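Local coordinates for protein NAD(P)H-hydrate epimerase (Saccharomyces cerevisiae, PDB 1JZT) that catalyses the epimerization of the S and R forms of NAD(P)HX, hydrated and damaged NAD(P)H, so that an S-specific dehydratase can repair both, at residues 155-158 against 159-163; 195-198 against 199-203; 225-229 against 230-234. All coordinates share one frame; numbering follows the deposited sequence.

How the contacts relate
Contact 2 is the buried one of the three, at the end of strand 194-198 in the parallel part of the sheet; contacts 1 and 3 are partly buried and lie on opposite sides of the chain's centre, their centres about 36 Å apart. Contact 1 stays within helix 153-163 and is mostly regular backbone bonding with light apolar packing. Contact 3 ends helix 224-229, where aromatic rings and a turn through a glycine take over. In contact 2 a lysine, a water and a serine tie a loop to its strand beside the predicted substrate site. Contacts 2 and 3 touch, Val200 CG2 lying 4.0 Å from Phe232 CD2; contact 1 touches neither.

Contact 1: 155-158 against 159-163; sequences GIVE and ELCKV
Helix 153-163 is the connecting helix of a beta-alpha-beta unit between strands 133-139 and 169-172, and here Ile156 and Val157 meet Leu160 and Cys161 one turn on. The backbone is regular: Glu159 N, Leu160 N and Cys161 N reach Gly155 O, Ile156 O and Val157 O, in that order, at 2.9 to 3.0 Å. The next bond, Lys162 N to Glu158 O, is longer at 3.3 Å and more bent, 141° at the hydrogen.

Side-chain packing is light. Val157 CG1, trans to the backbone N and beside the carbonyl carbon (chi1 171°), comes within 4.1 Å of Cys161 SG, while Ile156 CG2 lies 4.3 Å from Leu160 CD1. In this Rossmann-like fold the apolar side of the helix lies near the predicted potassium site: the side chain of Val157 is about 4 Å from that of Thr176, and that of Leu160 about 5 Å from that of Asp138. On the polar side, Lys162 lays its CG 3.1 Å from Glu158 O before the chain bends at chi3. The Glu159 side chain bends at chi2, its CG passing close to Gly155 O, and touches Trp124 and Leu128 of the neighbouring loops.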
loop_
_atom_site.group_PDB
_atom_site.type_symbol
_atom_site.label_atom_id
_atom_site.label_comp_id
_atom_site.label_asym_id
_atom_site.label_seq_id
_atom_site.Cartn_x
_atom_site.Cartn_y
_atom_site.Cartn_z
ATOM N N GLY A 155 -12.799 -10.300 8.775
ATOM C CA GLY A 155 -12.881 -9.708 10.100
ATOM C C GLY A 155 -11.903 -8.566 10.322
ATOM O O GLY A 155 -12.205 -7.620 11.050
ATOM N N ILE A 156 -10.723 -8.655 9.715
ATOM C CA ILE A 156 -9.722 -7.595 9.849
ATOM C C ILE A 156 -10.276 -6.284 9.284
ATOM O O ILE A 156 -10.181 -5.237 9.919
ATOM C CB ILE A 156 -8.410 -7.955 9.095
ATOM C CG1 ILE A 156 -7.801 -9.234 9.675
ATOM C CG2 ILE A 156 -7.409 -6.804 9.187
ATOM C CD1 ILE A 156 -7.454 -9.157 11.135
ATOM N N VAL A 157 -10.859 -6.357 8.091
ATOM C CA VAL A 157 -11.438 -5.189 7.430
ATOM C C VAL A 157 -12.562 -4.594 8.281
ATOM O O VAL A 157 -12.722 -3.373 8.359
ATOM C CB VAL A 157 -11.988 -5.564 6.031
ATOM C CG1 VAL A 157 -12.771 -4.407 5.437
ATOM C CG2 VAL A 157 -10.830 -5.940 5.109
ATOM N N GLU A 158 -13.340 -5.464 8.917
ATOM C CA GLU A 158 -14.430 -5.019 9.775
ATOM C C GLU A 158 -13.882 -4.196 10.934
ATOM O O GLU A 158 -14.402 -3.121 11.238
ATOM C CB GLU A 158 -15.206 -6.224 10.313
ATOM C CG GLU A 158 -16.111 -6.872 9.284
ATOM C CD GLU A 158 -16.757 -8.149 9.798
ATOM O OE1 GLU A 158 -17.322 -8.129 10.917
ATOM O OE2 GLU A 158 -16.706 -9.168 9.078
ATOM N N GLU A 159 -12.828 -4.701 11.574
ATOM C CA GLU A 159 -12.207 -4.006 12.701
ATOM C C GLU A 159 -11.642 -2.661 12.260
ATOM O O GLU A 159 -11.754 -1.668 12.976
ATOM C CB GLU A 159 -11.082 -4.850 13.312
ATOM C CG GLU A 159 -11.509 -6.180 13.936
ATOM C CD GLU A 159 -12.495 -6.020 15.085
ATOM O OE1 GLU A 159 -12.455 -4.981 15.779
ATOM O OE2 GLU A 159 -13.303 -6.949 15.307
ATOM N N LEU A 160 -11.025 -2.633 11.081
ATOM C CA LEU A 160 -10.452 -1.398 10.549
ATOM C C LEU A 160 -11.533 -0.355 10.279
ATOM O O LEU A 160 -11.362 0.822 10.595
ATOM C CB LEU A 160 -9.683 -1.677 9.248
ATOM C CG LEU A 160 -8.430 -2.547 9.388
ATOM C CD1 LEU A 160 -7.754 -2.726 8.024
ATOM C CD2 LEU A 160 -7.481 -1.898 10.372
ATOM N N CYS A 161 -12.648 -0.784 9.695
ATOM C CA CYS A 161 -13.731 0.149 9.388
ATOM C C CYS A 161 -14.317 0.812 10.628
ATOM O O CYS A 161 -14.806 1.938 10.558
ATOM C CB CYS A 161 -14.844 -0.561 8.612
ATOM S SG CYS A 161 -14.397 -0.973 6.913
ATOM N N LYS A 162 -14.267 0.118 11.760
ATOM C CA LYS A 162 -14.798 0.664 12.999
ATOM C C LYS A 162 -13.992 1.853 13.521
ATOM O O LYS A 162 -14.541 2.729 14.192
ATOM C CB LYS A 162 -14.858 -0.430 14.067
ATOM C CG LYS A 162 -15.732 -1.605 13.649
ATOM C CD LYS A 162 -15.613 -2.790 14.585
ATOM C CE LYS A 162 -16.430 -2.599 15.837
ATOM N NZ LYS A 162 -16.494 -3.870 16.622
ATOM N N VAL A 163 -12.700 1.898 13.209
ATOM C CA VAL A 163 -11.857 2.994 13.688
ATOM C C VAL A 163 -11.257 3.864 12.585
ATOM O O VAL A 163 -10.445 4.746 12.866
ATOM C CB VAL A 163 -10.689 2.459 14.553
ATOM C CG1 VAL A 163 -11.227 1.588 15.678
ATOM C CG2 VAL A 163 -9.720 1.679 13.686
#

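Contact 2: 195-198 against 199-203; sequences LVSL and TVPKP
Lys202 sends its side chain back from the loop to the end of strand 194-198, where NZ comes 3.1 Å from Leu198 O. Rotation about the CA-CB bond is off a staggered position (chi1 -95°), and the chain bends at chi2 and chi3, bringing CD to 3.6 Å and CE to 3.4 Å from Val200 O before the extended last bond sets NZ. The ammonium gives a hydrogen bond to Val200 O at 2.8 Å, coming in nearly in line with that carbonyl (167° at the oxygen), and a salt bridge to Asp173, a predicted (6S)-NADPHX-binding residue.

The loop leaves strand 194-198 of the central sheet through a classic gamma turn centred on Thr199 (phi 74°), closed by a weak 2.7 Å bond from Val200 N to Leu198 O. Asp173, just beyond the neighbouring parallel strand 169-172, also accepts from Leu198 N; one carboxylate thus joins strand end and loop. With a methionine in place of Lys202, Asp173 would probably lose its salt-bridge mate and Val200 O its side-chain donor.

At the other end of the residue, Lys202 N donates to a water at 2.8 Å, and the same water is hydrogen-bonded to Ser197 OG, also at 2.8 Å. That hydroxyl is bonded to His215 as well. Pro201 packs its ring against the serine, CG 3.6 Å from Ser197 CB.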
loop_
_atom_site.group_PDB
_atom_site.type_symbol
_atom_site.label_atom_id
_atom_site.label_comp_id
_atom_site.label_asym_id
_atom_site.label_seq_id
_atom_site.Cartn_x
_atom_site.Cartn_y
_atom_site.Cartn_z
ATOM N N LEU A 195 -4.676 7.260 -0.443
ATOM C CA LEU A 195 -4.650 6.151 -1.388
ATOM C C LEU A 195 -3.375 6.310 -2.194
ATOM O O LEU A 195 -3.122 7.370 -2.757
ATOM C CB LEU A 195 -5.857 6.185 -2.331
ATOM C CG LEU A 195 -5.802 5.177 -3.487
ATOM C CD1 LEU A 195 -5.806 3.748 -2.942
ATOM C CD2 LEU A 195 -6.991 5.396 -4.416
ATOM N N VAL A 196 -2.555 5.268 -2.229
ATOM C CA VAL A 196 -1.321 5.324 -2.995
ATOM C C VAL A 196 -1.439 4.332 -4.134
ATOM O O VAL A 196 -1.201 3.134 -3.951
ATOM C CB VAL A 196 -0.081 4.957 -2.150
ATOM C CG1 VAL A 196 1.179 5.053 -3.011
ATOM C CG2 VAL A 196 0.027 5.880 -0.942
ATOM N N SER A 197 -1.847 4.830 -5.299
ATOM C CA SER A 197 -1.979 3.980 -6.474
ATOM C C SER A 197 -0.569 3.617 -6.926
ATOM O O SER A 197 0.346 4.437 -6.841
ATOM C CB SER A 197 -2.713 4.724 -7.595
ATOM O OG SER A 197 -4.069 4.976 -7.238
ATOM N N LEU A 198 -0.391 2.386 -7.389
ATOM C CA LEU A 198 0.911 1.932 -7.848
ATOM C C LEU A 198 0.902 1.698 -9.356
ATOM O O LEU A 198 -0.022 1.087 -9.896
ATOM C CB LEU A 198 1.317 0.656 -7.101
ATOM C CG LEU A 198 1.548 0.821 -5.596
ATOM C CD1 LEU A 198 1.883 -0.528 -4.974
ATOM C CD2 LEU A 198 2.688 1.812 -5.357
ATOM N N THR A 199 1.942 2.207 -10.018
ATOM C CA THR A 199 2.117 2.113 -11.472
ATOM C C THR A 199 1.142 3.063 -12.158
ATOM O O THR A 199 1.552 4.008 -12.836
ATOM C CB THR A 199 1.892 0.663 -11.992
ATOM O OG1 THR A 199 2.813 -0.227 -11.346
ATOM C CG2 THR A 199 2.119 0.592 -13.492
ATOM N N VAL A 200 -0.148 2.812 -11.960
ATOM C CA VAL A 200 -1.205 3.635 -12.534
ATOM C C VAL A 200 -2.468 3.343 -11.729
ATOM O O VAL A 200 -2.700 2.215 -11.322
ATOM C CB VAL A 200 -1.417 3.300 -14.038
ATOM C CG1 VAL A 200 -1.757 1.827 -14.195
ATOM C CG2 VAL A 200 -2.514 4.173 -14.626
ATOM N N PRO A 201 -3.285 4.373 -11.454
ATOM C CA PRO A 201 -4.510 4.163 -10.682
ATOM C C PRO A 201 -5.496 3.257 -11.408
ATOM O O PRO A 201 -5.553 3.243 -12.639
ATOM C CB PRO A 201 -5.057 5.579 -10.510
ATOM C CG PRO A 201 -3.807 6.424 -10.530
ATOM C CD PRO A 201 -3.054 5.808 -11.680
ATOM N N LYS A 202 -6.255 2.496 -10.631
ATOM C CA LYS A 202 -7.275 1.600 -11.169
ATOM C C LYS A 202 -8.612 2.342 -11.141
ATOM O O LYS A 202 -8.750 3.358 -10.451
ATOM C CB LYS A 202 -7.348 0.325 -10.325
ATOM C CG LYS A 202 -6.523 -0.836 -10.874
ATOM C CD LYS A 202 -5.052 -0.465 -11.074
ATOM C CE LYS A 202 -4.326 -0.368 -9.739
ATOM N NZ LYS A 202 -2.851 -0.179 -9.921
ATOM N N PRO A 203 -9.613 1.845 -11.887
ATOM C CA PRO A 203 -10.942 2.461 -11.961
ATOM C C PRO A 203 -11.582 2.813 -10.624
ATOM O O PRO A 203 -12.244 3.842 -10.507
ATOM C CB PRO A 203 -11.754 1.428 -12.737
ATOM C CG PRO A 203 -10.725 0.831 -13.652
ATOM C CD PRO A 203 -9.572 0.617 -12.701
HETATM O O HOH W 1 -5.697 2.773 -7.889
#

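Contact 3: 225-229 against 230-234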
loop_
_atom_site.group_PDB
_atom_site.type_symbol
_atom_site.label_atom_id
_atom_site.label_comp_id
_atom_site.label_asym_id
_atom_site.label_seq_id
_atom_site.Cartn_x
_atom_site.Cartn_y
_atom_site.Cartn_z
ATOM N N ASP A 225 6.294 5.535 -24.284
ATOM C CA ASP A 225 5.673 4.649 -25.262
ATOM C C ASP A 225 4.900 3.496 -24.626
ATOM O O ASP A 225 3.833 3.120 -25.107
ATOM C CB ASP A 225 6.731 4.096 -26.216
ATOM C CG ASP A 225 7.737 3.213 -25.515
ATOM O OD1 ASP A 225 8.374 3.683 -24.544
ATOM O OD2 ASP A 225 7.892 2.047 -25.934
ATOM N N PHE A 226 5.435 2.941 -23.545
ATOM C CA PHE A 226 4.791 1.826 -22.856
ATOM C C PHE A 226 3.463 2.280 -22.264
ATOM O O PHE A 226 2.440 1.616 -22.435
ATOM C CB PHE A 226 5.694 1.303 -21.739
ATOM C CG PHE A 226 5.162 0.084 -21.047
ATOM C CD1 PHE A 226 5.170 -1.152 -21.684
ATOM C CD2 PHE A 226 4.671 0.165 -19.747
ATOM C CE1 PHE A 226 4.699 -2.294 -21.037
ATOM C CE2 PHE A 226 4.197 -0.968 -19.091
ATOM C CZ PHE A 226 4.212 -2.205 -19.736
ATOM N N ALA A 227 3.491 3.407 -21.558
ATOM C CA ALA A 227 2.286 3.959 -20.949
ATOM C C ALA A 227 1.243 4.236 -22.029
ATOM O O ALA A 227 0.106 3.778 -21.931
ATOM C CB ALA A 227 2.617 5.249 -20.196
ATOM N N ASN A 228 1.634 4.982 -23.058
ATOM C CA ASN A 228 0.719 5.309 -24.149
ATOM C C ASN A 228 0.081 4.051 -24.733
ATOM O O ASN A 228 -1.102 4.050 -25.079
ATOM C CB ASN A 228 1.448 6.082 -25.254
ATOM C CG ASN A 228 1.862 7.482 -24.816
ATOM O OD1 ASN A 228 1.474 7.951 -23.744
ATOM N ND2 ASN A 228 2.643 8.157 -25.648
ATOM N N LYS A 229 0.864 2.983 -24.839
ATOM C CA LYS A 229 0.366 1.724 -25.373
ATOM C C LYS A 229 -0.801 1.214 -24.539
ATOM O O LYS A 229 -1.709 0.559 -25.054
ATOM C CB LYS A 229 1.473 0.669 -25.378
ATOM C CG LYS A 229 0.990 -0.706 -25.806
ATOM C CD LYS A 229 2.138 -1.673 -25.971
ATOM C CE LYS A 229 2.673 -2.145 -24.640
ATOM N NZ LYS A 229 3.794 -3.107 -24.841
ATOM N N PHE A 230 -0.772 1.518 -23.248
ATOM C CA PHE A 230 -1.823 1.069 -22.349
ATOM C C PHE A 230 -2.871 2.127 -22.048
ATOM O O PHE A 230 -3.628 2.008 -21.084
ATOM C CB PHE A 230 -1.198 0.536 -21.060
ATOM C CG PHE A 230 -0.681 -0.867 -21.181
ATOM C CD1 PHE A 230 -1.554 -1.947 -21.096
ATOM C CD2 PHE A 230 0.673 -1.111 -21.393
ATOM C CE1 PHE A 230 -1.086 -3.254 -21.215
ATOM C CE2 PHE A 230 1.151 -2.413 -21.515
ATOM C CZ PHE A 230 0.269 -3.490 -21.425
ATOM N N GLY A 231 -2.907 3.165 -22.876
ATOM C CA GLY A 231 -3.902 4.206 -22.711
ATOM C C GLY A 231 -3.636 5.354 -21.759
ATOM O O GLY A 231 -4.536 6.160 -21.522
ATOM N N PHE A 232 -2.434 5.451 -21.199
ATOM C CA PHE A 232 -2.160 6.564 -20.297
ATOM C C PHE A 232 -0.806 7.209 -20.553
ATOM O O PHE A 232 -0.001 6.704 -21.329
ATOM C CB PHE A 232 -2.272 6.126 -18.827
ATOM C CG PHE A 232 -1.170 5.210 -18.366
ATOM C CD1 PHE A 232 -1.159 3.867 -18.732
ATOM C CD2 PHE A 232 -0.164 5.684 -17.529
ATOM C CE1 PHE A 232 -0.161 3.009 -18.265
ATOM C CE2 PHE A 232 0.840 4.837 -17.056
ATOM C CZ PHE A 232 0.839 3.498 -17.422
ATOM N N GLU A 233 -0.570 8.340 -19.900
ATOM C CA GLU A 233 0.685 9.061 -20.045
ATOM C C GLU A 233 1.496 8.905 -18.756
ATOM O O GLU A 233 0.936 8.913 -17.663
ATOM C CB GLU A 233 0.406 10.545 -20.296
ATOM C CG GLU A 233 1.493 11.258 -21.078
ATOM C CD GLU A 233 1.500 10.868 -22.540
ATOM O OE1 GLU A 233 0.509 11.174 -23.238
ATOM O OE2 GLU A 233 2.492 10.255 -22.993
ATOM N N PRO A 234 2.823 8.758 -18.866
ATOM C CA PRO A 234 3.655 8.608 -17.664
ATOM C C PRO A 234 3.456 9.823 -16.755
ATOM O O PRO A 234 3.377 10.948 -17.237
ATOM C CB PRO A 234 5.070 8.518 -18.235
ATOM C CG PRO A 234 4.974 9.347 -19.489
ATOM C CD PRO A 234 3.658 8.888 -20.073
#
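Phe232 N bonds to Ala227 O at 3.1 Å and Gly231 N to Asn228 O at 3.0 Å, the paired bonds of a Schellman motif that ends helix 224-229, with Gly231 at C-prime and phi positive. Ala227 O is gripped twice, for Phe230 N also donates to it at 2.8 Å; the two donors arrive over opposite faces of the carbonyl plane.

The turn brings the Phe232 ring over the methyl of Ala227: CB stands 3.7 Å from the ring centroid, 15° off the normal, a CH-pi contact. Pro234 CD touches the same methyl at 3.8 Å. On another side of the helix end, Phe230 points an edge at the face of Phe226, a T-shaped pair with planes at 60°, and Phe230 CE2 comes 3.5 Å from Phe226 CZ. Phe226 CG lies anti to the backbone N (chi1 -175°), which swings the ring out from the helix and slightly toward its C-terminal end, where Phe230 meets it. Lys229 runs alongside Phe230, its CE 3.5 Å from Phe230 CE2, and its ammonium pairs with Glu18 of helix 9-19, a helix that Phe226 and Phe230 also touch.

Backbone N-H groups of the turn take up Ala227 O and Asn228 O, while the rings and the Lys229 to Glu18 bridge hold the same end against helix 9-19, so the helix terminus is probably fixed by polar and apolar contacts together.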